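Local coordinates for protein leucyl-tRNA synthetase (Giardia intestinalis, PDB 3PZ6) that probably charges tRNA(Leu) with leucine at the expense of ATP, the piece studied here being its CP1 domain, an editing domain that probably deacylates mischarged tRNA, at residues 241-246 with 258-263; 19-24 with 55-60; 122-127 with 139-144; 159-164 with 296-301. The protein carries 2 engineered substitutions. All blocks are in the same frame, centred on the assembly; numbering follows the deposited sequence.

Overall arrangement
The four contacts sample the CP1 editing domain from its middle to its margins. Contact 4 is the most central, its centre about 11 Å from that of the chain; it joins chain regions more than 130 residues apart, and contact 1 is nested in the loop it closes. The centres of contacts 1 and 4 lie about 28 Å apart. Contacts 2 and 3 close earlier in the sequence and approach contact 4 to about 7 and 9 Å between nearest atoms, all three bordering the large mixed sheet. Contacts 1 and 2 are the most distant pair, with centres about 38 Å apart on opposite sides of the chain's centre. None of the four touches another.

Contact 1: residues 241-246 with 258-263; sequences RLCEES and TQIKEI
Leu242 and Ile260 meet where helix segments 241-245 and 258-263 run roughly antiparallel, their short axes at 150° and 10.4 Å apart at closest approach, with the two CA atoms separated by 6.7 Å. The pair forms a helical hairpin: helix 238-245 turns back, after a short connection, into the longer helix 254-271. Everything that crosses the interface is apolar, and Leu242 and Ile260 share it equally. CG1 of Ile260 stands opposite the backbone N (chi1 167°), which directs the longer branch toward the partner helix. There the terminal CD1 of Ile260 comes to rest between two consecutive residues, 3.5 Å from Leu242 CB and 3.4 Å from Cys243 SG. The Leu242 and Ile260 side chains overlap along their lengths, pointing opposite ways, with Leu242 CD1 3.7 Å from Ile260 CG1. That same methyl is shared: one helical turn further on, Ile263 receives it at an angle, with Leu242 CD1 lying 3.9 Å from Ile263 CG2 and at a similar distance from Ile263 CD1. Leu242 CD1 thus touches both isoleucines, while Cys243 faces the inner side of the pair. Pro192 of helix 192-202 touches both Cys243 and Ile260, so the hairpin is packed against a third helix. From that helix Tyr195 OH also hydrogen-bonds Glu244 OE2. The first helix finishes right beside the contact, where Ser246 folds back onto the last turn: its OG donates to Leu242 O at 3.1 Å, with a C=O...OG angle of 154°.

Contact 2: residues 19-24 with 55-60; sequences INYTTL and PRFYSN
The N-terminus of helix 21-25 is the element at work here, and Tyr21, its first residue, carries the contact with Phe57, Tyr58, Ser59 and Asn60 of the facing loop. Just ahead of it, Asn20 is the N-cap: its OD1 accepts weak hydrogen bonds from Thr22 N and Thr23 N, while Thr23 OG1 donates to Asn20 O at 2.8 Å. The Tyr21 ring lies between two layers. Over one face pass Ser59 CA, a CH-pi contact 4.2 Å from the ring centroid and 18° off the normal, and Asn60 N near the rim; the opposite face takes Ile19 CG2. Tyr58, whose CG lies anti to its backbone N (chi1 176°), thereby brings its ring edge to the Tyr21 face in an offset edge-to-face pair, with centroids 5.8 Å apart and planes at 79°. Tyr21 OH in turn sits in the plane of the Tyr58 ring, 3.5 Å from Tyr58 CE2. Phe57 CZ reaches the Tyr21 edge, 4.3 Å from Tyr21 CD1. Beyond the loop, Tyr21 OH hydrogen-bonds Thr156 OG1 on strand 156-158, Tyr58 and Asn60 rest on Phe168 of strand 167-171, and Asn60 leads directly into helix 61-71.

Contact 3: residues 122-127 with 139-144; sequences HAAVNM and GELDFI
Along segment 122-127 of helix 121-128 the first residue to touch the facing segment is Ala124, whose CB approaches CD1 of Leu141 at 4.0 Å. Leu141 CD1 also lies against the backbone, 3.4 Å from Ala124 O; being nearer this oxygen than the alanine methyl, it rests on the helix wall as much as on a side chain. That carbonyl oxygen has a polar partner as well, accepting a weak hydrogen bond from Met127 N inside the helix. Val125 comes next, its backbone N 4.0 Å from Leu141 CD1. This one methyl thus does most of the touching, while Leu141 CD2 makes only a loose approach, 4.4 Å from Val125 CG2. With CG opposite the carbonyl carbon (chi1 -64°), Leu141 carries CD1 in toward the helix. The backbones draw together at Val125 too, where its CA is 6.6 Å from the CA of Gly139. Gly139 has positive phi (90°), and the backbone here turns in a way that a side chain would obstruct. Beneath the contact, Tyr109 of strand 105-110 touches both Ala124 and Leu141. Helix 121-128 follows directly on strand 115-120, and the chain then returns to strand 143-148, parallel to it but on the far side of 105-110. This is a beta-alpha-beta crossover that skips one strand, in which Leu141 of the connecting loop packs on the helix.

Contact 4: residues 159-164 with 296-301; sequences APLSPY and VQNNQC
Pro160 and Gln300 meet with the CB corner of the proline set over the face of the glutamine amide: Pro160 CB stands almost directly above the amide carbon, 3.4 Å from Gln300 CD, with Gln300 OE1 and NE2 flanking it at 3.6 and 3.7 Å. The extended chain (chi2 170°) carries the amide out to the proline, and chi3 of -29° turns its face to Pro160 CB. Leu161 approaches the same group differently, crossing it at an angle, so that Leu161 CD1 lies beyond the oxygen end, 3.6 Å from Gln300 OE1 and not far from the amide of Asn298. The amide thus has one residue over its face and another close to its plane. Each segment is shaped by a local turn. Asn299, with positive phi, is the C-prime residue of a Schellman motif ending helix 284-297, and Ser162 OG accepts from Tyr164 N in an ST turn. Behind the proline, Ile14 and Leu16 of strand 10-18 form its seat, and the Gln300 backbone bonds to Lys15. The joint is chiefly van der Waals packing of apolar carbon on a polar amide; its polar link is indirect and weak, a water accepting from both Leu161 N and Gln300 NE2.

Contact 1: residues 241-246 with 258-263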
loop_
_atom_site.group_PDB
_atom_site.type_symbol
_atom_site.label_atom_id
_atom_site.label_comp_id
_atom_site.label_asym_id
_atom_site.label_seq_id
_atom_site.Cartn_x
_atom_site.Cartn_y
_atom_site.Cartn_z
ATOM N N ARG A 241 -5.987 -2.117 20.157
ATOM C CA ARG A 241 -6.361 -2.060 21.585
ATOM C C ARG A 241 -7.466 -1.047 21.890
ATOM O O ARG A 241 -8.435 -1.364 22.576
ATOM C CB ARG A 241 -5.150 -1.752 22.472
ATOM C CG ARG A 241 -4.158 -2.889 22.622
ATOM C CD ARG A 241 -2.964 -2.432 23.444
ATOM N NE ARG A 241 -1.812 -3.316 23.290
ATOM C CZ ARG A 241 -1.550 -4.358 24.071
ATOM N NH1 ARG A 241 -2.361 -4.658 25.078
ATOM N NH2 ARG A 241 -0.476 -5.099 23.846
ATOM N N LEU A 242 -7.310 0.175 21.389
ATOM C CA LEU A 242 -8.323 1.199 21.599
ATOM C C LEU A 242 -9.615 0.868 20.864
ATOM O O LEU A 242 -10.692 1.049 21.411
ATOM C CB LEU A 242 -7.802 2.585 21.210
ATOM C CG LEU A 242 -6.646 3.180 22.028
ATOM C CD1 LEU A 242 -6.452 4.638 21.665
ATOM C CD2 LEU A 242 -6.849 3.037 23.538
ATOM N N CYS A 243 -9.506 0.362 19.639
ATOM C CA CYS A 243 -10.685 -0.040 18.877
ATOM C C CYS A 243 -11.457 -1.183 19.532
ATOM O O CYS A 243 -12.686 -1.181 19.511
ATOM C CB CYS A 243 -10.318 -0.419 17.441
ATOM S SG CYS A 243 -10.083 0.982 16.330
ATOM N N GLU A 244 -10.739 -2.143 20.112
ATOM C CA GLU A 244 -11.370 -3.331 20.694
ATOM C C GLU A 244 -11.903 -3.098 22.110
ATOM O O GLU A 244 -12.907 -3.703 22.505
ATOM C CB GLU A 244 -10.431 -4.549 20.660
ATOM C CG GLU A 244 -10.129 -5.108 19.255
ATOM C CD GLU A 244 -11.366 -5.613 18.505
ATOM O OE1 GLU A 244 -12.357 -6.016 19.152
ATOM O OE2 GLU A 244 -11.343 -5.611 17.254
ATOM N N GLU A 245 -11.237 -2.224 22.861
ATOM C CA GLU A 245 -11.670 -1.871 24.214
ATOM C C GLU A 245 -12.788 -0.827 24.219
ATOM O O GLU A 245 -13.434 -0.620 25.242
ATOM C CB GLU A 245 -10.484 -1.405 25.066
ATOM N N SER A 246 -13.005 -0.167 23.082
ATOM C CA SER A 246 -14.147 0.732 22.916
ATOM C C SER A 246 -15.270 0.039 22.149
ATOM O O SER A 246 -16.307 0.643 21.875
ATOM C CB SER A 246 -13.739 2.013 22.189
ATOM O OG SER A 246 -12.788 2.747 22.940
ATOM N N THR A 258 -12.564 9.023 15.021
ATOM C CA THR A 258 -11.820 10.280 14.957
ATOM C C THR A 258 -11.082 10.515 16.270
ATOM O O THR A 258 -9.969 11.040 16.285
ATOM C CB THR A 258 -12.726 11.494 14.639
ATOM O OG1 THR A 258 -13.942 11.399 15.391
ATOM C CG2 THR A 258 -13.059 11.546 13.153
ATOM N N GLN A 259 -11.708 10.092 17.361
ATOM C CA GLN A 259 -11.144 10.231 18.697
ATOM C C GLN A 259 -9.893 9.360 18.877
ATOM O O GLN A 259 -8.860 9.845 19.333
ATOM C CB GLN A 259 -12.212 9.903 19.743
ATOM C CG GLN A 259 -11.850 10.245 21.180
ATOM C CD GLN A 259 -12.988 9.947 22.157
ATOM O OE1 GLN A 259 -12.820 9.181 23.108
ATOM N NE2 GLN A 259 -14.158 10.543 21.913
ATOM N N ILE A 260 -9.982 8.083 18.510
ATOM C CA ILE A 260 -8.827 7.187 18.600
ATOM C C ILE A 260 -7.710 7.546 17.604
ATOM O O ILE A 260 -6.528 7.399 17.919
ATOM C CB ILE A 260 -9.215 5.688 18.504
ATOM C CG1 ILE A 260 -7.970 4.830 18.281
ATOM C CG2 ILE A 260 -10.211 5.450 17.397
ATOM C CD1 ILE A 260 -8.248 3.442 17.803
ATOM N N LYS A 261 -8.085 8.030 16.421
ATOM C CA LYS A 261 -7.100 8.474 15.431
ATOM C C LYS A 261 -6.316 9.668 15.958
ATOM O O LYS A 261 -5.150 9.850 15.623
ATOM C CB LYS A 261 -7.765 8.806 14.089
ATOM N N GLU A 262 -6.969 10.461 16.804
ATOM C CA GLU A 262 -6.357 11.608 17.457
ATOM C C GLU A 262 -5.310 11.173 18.473
ATOM O O GLU A 262 -4.209 11.718 18.502
ATOM C CB GLU A 262 -7.430 12.456 18.140
ATOM C CG GLU A 262 -7.397 13.907 17.731
ATOM C CD GLU A 262 -7.626 14.082 16.242
ATOM O OE1 GLU A 262 -8.798 13.999 15.807
ATOM O OE2 GLU A 262 -6.635 14.297 15.508
ATOM N N ILE A 263 -5.652 10.189 19.297
ATOM C CA ILE A 263 -4.704 9.629 20.264
ATOM C C ILE A 263 -3.536 8.961 19.546
ATOM O O ILE A 263 -2.380 9.264 19.824
ATOM C CB ILE A 263 -5.377 8.621 21.223
ATOM C CG1 ILE A 263 -6.409 9.329 22.097
ATOM C CG2 ILE A 263 -4.341 7.921 22.094
ATOM C CD1 ILE A 263 -7.455 8.402 22.661
#

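Contact 2: residues 19-24 with 55-60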
loop_
_atom_site.group_PDB
_atom_site.type_symbol
_atom_site.label_atom_id
_atom_site.label_comp_id
_atom_site.label_asym_id
_atom_site.label_seq_id
_atom_site.Cartn_x
_atom_site.Cartn_y
_atom_site.Cartn_z
ATOM N N ILE A 19 3.808 -7.153 -8.437
ATOM C CA ILE A 19 4.641 -8.333 -8.628
ATOM C C ILE A 19 4.465 -8.927 -10.021
ATOM O O ILE A 19 3.349 -9.152 -10.474
ATOM C CB ILE A 19 4.359 -9.394 -7.542
ATOM C CG1 ILE A 19 4.671 -8.812 -6.159
ATOM C CG2 ILE A 19 5.162 -10.663 -7.796
ATOM C CD1 ILE A 19 4.245 -9.683 -5.007
ATOM N N ASN A 20 5.581 -9.156 -10.699
ATOM C CA ASN A 20 5.565 -9.803 -11.998
ATOM C C ASN A 20 5.878 -11.280 -11.822
ATOM O O ASN A 20 7.026 -11.663 -11.570
ATOM C CB ASN A 20 6.559 -9.130 -12.949
ATOM C CG ASN A 20 6.232 -9.370 -14.412
ATOM O OD1 ASN A 20 5.852 -10.471 -14.812
ATOM N ND2 ASN A 20 6.392 -8.331 -15.224
ATOM N N TYR A 21 4.842 -12.103 -11.943
ATOM C CA TYR A 21 4.970 -13.536 -11.730
ATOM C C TYR A 21 5.616 -14.251 -12.910
ATOM O O TYR A 21 6.095 -15.377 -12.768
ATOM C CB TYR A 21 3.617 -14.147 -11.374
ATOM C CG TYR A 21 3.137 -13.731 -9.998
ATOM C CD1 TYR A 21 3.545 -14.426 -8.863
ATOM C CD2 TYR A 21 2.296 -12.632 -9.831
ATOM C CE1 TYR A 21 3.123 -14.050 -7.600
ATOM C CE2 TYR A 21 1.867 -12.246 -8.568
ATOM C CZ TYR A 21 2.286 -12.965 -7.459
ATOM O OH TYR A 21 1.877 -12.604 -6.202
ATOM N N THR A 22 5.623 -13.593 -14.069
ATOM C CA THR A 22 6.318 -14.106 -15.242
ATOM C C THR A 22 7.823 -14.052 -15.008
ATOM O O THR A 22 8.509 -15.071 -15.129
ATOM C CB THR A 22 5.934 -13.328 -16.521
ATOM O OG1 THR A 22 4.579 -13.633 -16.876
ATOM C CG2 THR A 22 6.846 -13.697 -17.684
ATOM N N THR A 23 8.328 -12.870 -14.651
ATOM C CA THR A 23 9.754 -12.687 -14.390
ATOM C C THR A 23 10.240 -13.677 -13.329
ATOM O O THR A 23 11.205 -14.413 -13.559
ATOM C CB THR A 23 10.102 -11.235 -13.972
ATOM O OG1 THR A 23 9.471 -10.920 -12.722
ATOM C CG2 THR A 23 9.665 -10.232 -15.042
ATOM N N LEU A 24 9.544 -13.710 -12.192
ATOM C CA LEU A 24 9.870 -14.604 -11.075
ATOM C C LEU A 24 9.977 -16.072 -11.487
ATOM O O LEU A 24 10.821 -16.805 -10.968
ATOM C CB LEU A 24 8.839 -14.456 -9.943
ATOM C CG LEU A 24 9.019 -13.445 -8.797
ATOM C CD1 LEU A 24 10.119 -13.875 -7.831
ATOM C CD2 LEU A 24 9.254 -12.012 -9.280
ATOM N N PRO A 55 1.310 -26.054 -1.127
ATOM C CA PRO A 55 0.851 -25.108 -2.140
ATOM C C PRO A 55 1.688 -25.133 -3.417
ATOM O O PRO A 55 2.921 -25.047 -3.366
ATOM C CB PRO A 55 0.818 -23.698 -1.554
ATOM N N ARG A 56 1.009 -25.266 -4.559
ATOM C CA ARG A 56 1.649 -25.120 -5.870
ATOM C C ARG A 56 2.098 -23.667 -6.027
ATOM O O ARG A 56 1.553 -22.775 -5.362
ATOM C CB ARG A 56 0.685 -25.519 -6.992
ATOM N N PHE A 57 3.092 -23.424 -6.885
ATOM C CA PHE A 57 3.601 -22.064 -7.063
ATOM C C PHE A 57 2.459 -21.079 -7.316
ATOM O O PHE A 57 1.700 -21.217 -8.283
ATOM C CB PHE A 57 4.651 -21.977 -8.174
ATOM C CG PHE A 57 5.129 -20.570 -8.443
ATOM C CD1 PHE A 57 6.060 -19.963 -7.599
ATOM C CD2 PHE A 57 4.643 -19.852 -9.534
ATOM C CE1 PHE A 57 6.504 -18.659 -7.840
ATOM C CE2 PHE A 57 5.078 -18.551 -9.788
ATOM C CZ PHE A 57 6.011 -17.951 -8.939
ATOM N N TYR A 58 2.343 -20.103 -6.423
ATOM C CA TYR A 58 1.259 -19.136 -6.474
ATOM C C TYR A 58 1.428 -18.148 -7.627
ATOM O O TYR A 58 2.544 -17.760 -7.970
ATOM C CB TYR A 58 1.127 -18.397 -5.133
ATOM C CG TYR A 58 0.078 -17.311 -5.157
ATOM C CD1 TYR A 58 -1.276 -17.622 -5.051
ATOM C CD2 TYR A 58 0.439 -15.974 -5.322
ATOM C CE1 TYR A 58 -2.242 -16.628 -5.094
ATOM C CE2 TYR A 58 -0.515 -14.976 -5.366
ATOM C CZ TYR A 58 -1.854 -15.309 -5.250
ATOM O OH TYR A 58 -2.799 -14.316 -5.292
ATOM N N SER A 59 0.301 -17.753 -8.215
ATOM C CA SER A 59 0.269 -16.761 -9.281
ATOM C C SER A 59 -1.027 -15.963 -9.192
ATOM O O SER A 59 -2.109 -16.536 -9.036
ATOM C CB SER A 59 0.384 -17.445 -10.645
ATOM O OG SER A 59 0.703 -16.509 -11.659
ATOM N N ASN A 60 -0.912 -14.641 -9.281
ATOM C CA ASN A 60 -2.076 -13.766 -9.199
ATOM C C ASN A 60 -2.554 -13.321 -10.576
ATOM O O ASN A 60 -1.829 -12.626 -11.290
ATOM C CB ASN A 60 -1.788 -12.553 -8.312
ATOM C CG ASN A 60 -3.055 -11.861 -7.841
ATOM O OD1 ASN A 60 -3.379 -11.879 -6.657
ATOM N ND2 ASN A 60 -3.776 -11.251 -8.765
#

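Contact 3: residues 122-127 with 139-144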
loop_
_atom_site.group_PDB
_atom_site.type_symbol
_atom_site.label_atom_id
_atom_site.label_comp_id
_atom_site.label_asym_id
_atom_site.label_seq_id
_atom_site.Cartn_x
_atom_site.Cartn_y
_atom_site.Cartn_z
ATOM N N HIS A 122 -5.587 13.023 -11.157
ATOM C CA HIS A 122 -5.314 14.126 -10.248
ATOM C C HIS A 122 -3.856 14.131 -9.785
ATOM O O HIS A 122 -3.193 15.169 -9.827
ATOM C CB HIS A 122 -6.250 14.045 -9.043
ATOM C CG HIS A 122 -6.140 15.208 -8.108
ATOM N ND1 HIS A 122 -5.304 15.206 -7.011
ATOM C CD2 HIS A 122 -6.768 16.409 -8.100
ATOM C CE1 HIS A 122 -5.421 16.354 -6.369
ATOM N NE2 HIS A 122 -6.303 17.101 -7.009
ATOM N N ALA A 123 -3.367 12.968 -9.355
ATOM C CA ALA A 123 -1.995 12.823 -8.871
ATOM C C ALA A 123 -0.977 12.996 -9.989
ATOM O O ALA A 123 0.046 13.644 -9.791
ATOM C CB ALA A 123 -1.806 11.480 -8.183
ATOM N N ALA A 124 -1.269 12.422 -11.157
ATOM C CA ALA A 124 -0.383 12.493 -12.325
ATOM C C ALA A 124 -0.230 13.918 -12.853
ATOM O O ALA A 124 0.855 14.311 -13.284
ATOM C CB ALA A 124 -0.882 11.573 -13.424
ATOM N N VAL A 125 -1.323 14.681 -12.820
ATOM C CA VAL A 125 -1.302 16.097 -13.183
ATOM C C VAL A 125 -0.438 16.887 -12.189
ATOM O O VAL A 125 0.459 17.630 -12.597
ATOM C CB VAL A 125 -2.747 16.695 -13.283
ATOM C CG1 VAL A 125 -2.720 18.227 -13.313
ATOM C CG2 VAL A 125 -3.487 16.144 -14.512
ATOM N N ASN A 126 -0.696 16.699 -10.894
ATOM C CA ASN A 126 0.040 17.392 -9.830
ATOM C C ASN A 126 1.512 16.985 -9.790
ATOM O O ASN A 126 2.331 17.640 -9.145
ATOM C CB ASN A 126 -0.622 17.152 -8.476
ATOM N N MET A 127 1.835 15.907 -10.494
ATOM C CA MET A 127 3.191 15.385 -10.562
ATOM C C MET A 127 3.908 15.906 -11.804
ATOM O O MET A 127 5.141 15.934 -11.859
ATOM C CB MET A 127 3.146 13.862 -10.576
ATOM C CG MET A 127 4.367 13.194 -9.994
ATOM S SD MET A 127 3.937 11.812 -8.919
ATOM C CE MET A 127 2.832 10.878 -9.970
ATOM N N GLY A 139 3.792 19.983 -17.471
ATOM C CA GLY A 139 2.347 19.796 -17.324
ATOM C C GLY A 139 1.734 18.683 -18.158
ATOM O O GLY A 139 0.567 18.333 -17.966
ATOM N N GLU A 140 2.518 18.132 -19.084
ATOM C CA GLU A 140 2.050 17.072 -19.979
ATOM C C GLU A 140 2.277 15.685 -19.378
ATOM O O GLU A 140 3.233 15.470 -18.628
ATOM C CB GLU A 140 2.730 17.187 -21.342
ATOM N N LEU A 141 1.391 14.750 -19.714
ATOM C CA LEU A 141 1.449 13.383 -19.192
ATOM C C LEU A 141 2.103 12.426 -20.185
ATOM O O LEU A 141 2.076 12.663 -21.396
ATOM C CB LEU A 141 0.039 12.873 -18.856
ATOM C CG LEU A 141 -0.844 13.507 -17.769
ATOM C CD1 LEU A 141 -0.043 13.892 -16.523
ATOM C CD2 LEU A 141 -1.647 14.700 -18.293
ATOM N N ASP A 142 2.693 11.351 -19.664
ATOM C CA ASP A 142 3.147 10.242 -20.504
ATOM C C ASP A 142 2.213 9.045 -20.317
ATOM O O ASP A 142 2.615 7.997 -19.805
ATOM C CB ASP A 142 4.604 9.863 -20.207
ATOM C CG ASP A 142 5.237 9.036 -21.323
ATOM O OD1 ASP A 142 4.499 8.412 -22.119
ATOM O OD2 ASP A 142 6.484 9.005 -21.402
ATOM N N PHE A 143 0.967 9.236 -20.751
ATOM C CA PHE A 143 -0.121 8.265 -20.627
ATOM C C PHE A 143 0.143 6.993 -21.427
ATOM O O PHE A 143 0.604 7.058 -22.566
ATOM C CB PHE A 143 -1.418 8.924 -21.101
ATOM C CG PHE A 143 -2.657 8.121 -20.831
ATOM C CD1 PHE A 143 -3.367 8.290 -19.646
ATOM C CD2 PHE A 143 -3.140 7.220 -21.779
ATOM C CE1 PHE A 143 -4.529 7.560 -19.400
ATOM C CE2 PHE A 143 -4.301 6.480 -21.540
ATOM C CZ PHE A 143 -4.995 6.652 -20.348
ATOM N N ILE A 144 -0.155 5.844 -20.823
ATOM C CA ILE A 144 0.004 4.548 -21.482
ATOM C C ILE A 144 -1.354 3.902 -21.733
ATOM O O ILE A 144 -1.743 3.686 -22.879
ATOM C CB ILE A 144 0.894 3.587 -20.659
ATOM C CG1 ILE A 144 2.252 4.230 -20.375
ATOM C CG2 ILE A 144 1.068 2.250 -21.386
ATOM C CD1 ILE A 144 2.965 3.635 -19.185
#

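Contact 4: residues 159-164 with 296-301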
loop_
_atom_site.group_PDB
_atom_site.type_symbol
_atom_site.label_atom_id
_atom_site.label_comp_id
_atom_site.label_asym_id
_atom_site.label_seq_id
_atom_site.Cartn_x
_atom_site.Cartn_y
_atom_site.Cartn_z
ATOM N N ALA A 159 5.611 -4.660 -0.843
ATOM C CA ALA A 159 5.583 -3.431 -0.061
ATOM C C ALA A 159 6.932 -3.138 0.576
ATOM O O ALA A 159 7.477 -3.963 1.306
ATOM C CB ALA A 159 4.505 -3.486 0.996
ATOM N N PRO A 160 7.477 -1.947 0.313
ATOM C CA PRO A 160 8.756 -1.597 0.908
ATOM C C PRO A 160 8.717 -1.615 2.438
ATOM O O PRO A 160 7.696 -1.262 3.039
ATOM C CB PRO A 160 9.002 -0.177 0.396
ATOM C CG PRO A 160 7.687 0.324 -0.015
ATOM C CD PRO A 160 6.914 -0.844 -0.485
ATOM N N LEU A 161 9.829 -2.060 3.034
ATOM C CA LEU A 161 10.071 -2.072 4.489
ATOM C C LEU A 161 9.254 -3.087 5.289
ATOM O O LEU A 161 9.655 -3.477 6.389
ATOM C CB LEU A 161 9.937 -0.665 5.083
ATOM C CG LEU A 161 11.189 0.221 5.163
ATOM C CD1 LEU A 161 12.196 -0.021 4.031
ATOM C CD2 LEU A 161 10.769 1.682 5.214
ATOM N N SER A 162 8.124 -3.515 4.735
ATOM C CA SER A 162 7.308 -4.578 5.320
ATOM C C SER A 162 8.052 -5.927 5.315
ATOM O O SER A 162 8.742 -6.255 4.341
ATOM C CB SER A 162 5.995 -4.699 4.551
ATOM O OG SER A 162 5.137 -5.658 5.138
ATOM N N PRO A 163 7.951 -6.692 6.415
ATOM C CA PRO A 163 8.477 -8.057 6.444
ATOM C C PRO A 163 7.641 -9.026 5.612
ATOM O O PRO A 163 8.074 -10.147 5.359
ATOM C CB PRO A 163 8.389 -8.439 7.928
ATOM C CG PRO A 163 7.380 -7.520 8.497
ATOM C CD PRO A 163 7.538 -6.241 7.756
ATOM N N TYR A 164 6.448 -8.607 5.204
ATOM C CA TYR A 164 5.609 -9.443 4.354
ATOM C C TYR A 164 6.158 -9.479 2.928
ATOM O O TYR A 164 6.460 -8.437 2.350
ATOM C CB TYR A 164 4.163 -8.944 4.372
ATOM C CG TYR A 164 3.454 -9.171 5.691
ATOM C CD1 TYR A 164 3.350 -10.454 6.238
ATOM C CD2 TYR A 164 2.880 -8.110 6.388
ATOM C CE1 TYR A 164 2.695 -10.673 7.445
ATOM C CE2 TYR A 164 2.218 -8.318 7.593
ATOM C CZ TYR A 164 2.132 -9.602 8.122
ATOM O OH TYR A 164 1.476 -9.823 9.322
ATOM N N VAL A 296 14.157 6.858 0.118
ATOM C CA VAL A 296 14.698 7.524 -1.069
ATOM C C VAL A 296 15.971 6.830 -1.563
ATOM O O VAL A 296 16.182 6.717 -2.769
ATOM C CB VAL A 296 14.944 9.049 -0.829
ATOM C CG1 VAL A 296 15.256 9.759 -2.135
ATOM C CG2 VAL A 296 13.725 9.708 -0.175
ATOM N N GLN A 297 16.803 6.361 -0.632
ATOM C CA GLN A 297 18.038 5.641 -0.960
ATOM C C GLN A 297 17.741 4.280 -1.561
ATOM O O GLN A 297 18.465 3.801 -2.440
ATOM C CB GLN A 297 18.902 5.444 0.283
ATOM C CG GLN A 297 19.788 6.619 0.643
ATOM C CD GLN A 297 20.644 6.324 1.856
ATOM O OE1 GLN A 297 21.428 5.370 1.858
ATOM N NE2 GLN A 297 20.494 7.136 2.906
ATOM N N ASN A 298 16.684 3.652 -1.059
ATOM C CA ASN A 298 16.203 2.390 -1.592
ATOM C C ASN A 298 15.490 2.567 -2.924
ATOM O O ASN A 298 15.242 1.587 -3.630
ATOM C CB ASN A 298 15.245 1.739 -0.598
ATOM C CG ASN A 298 15.951 1.149 0.608
ATOM O OD1 ASN A 298 16.943 0.423 0.480
ATOM N ND2 ASN A 298 15.424 1.438 1.790
ATOM N N ASN A 299 15.166 3.818 -3.261
ATOM C CA ASN A 299 14.349 4.145 -4.435
ATOM C C ASN A 299 12.980 3.445 -4.350
ATOM O O ASN A 299 12.527 2.771 -5.282
ATOM C CB ASN A 299 15.100 3.819 -5.738
ATOM C CG ASN A 299 14.454 4.441 -6.966
ATOM O OD1 ASN A 299 14.045 5.607 -6.956
ATOM N ND2 ASN A 299 14.363 3.660 -8.037
ATOM N N GLN A 300 12.342 3.614 -3.197
ATOM C CA GLN A 300 11.087 2.957 -2.889
ATOM C C GLN A 300 9.992 3.994 -2.697
ATOM O O GLN A 300 8.850 3.659 -2.381
ATOM C CB GLN A 300 11.236 2.089 -1.635
ATOM C CG GLN A 300 11.967 0.761 -1.858
ATOM C CD GLN A 300 12.302 0.034 -0.558
ATOM O OE1 GLN A 300 12.507 0.655 0.484
ATOM N NE2 GLN A 300 12.359 -1.290 -0.622
ATOM N N CYS A 301 10.343 5.260 -2.892
ATOM C CA CYS A 301 9.356 6.323 -2.828
ATOM C C CYS A 301 9.619 7.451 -3.823
ATOM O O CYS A 301 10.726 7.593 -4.346
ATOM C CB CYS A 301 9.238 6.870 -1.400
ATOM S SG CYS A 301 10.399 8.187 -0.981
HETATM O O HOH W 1 12.539 -3.559 1.859
#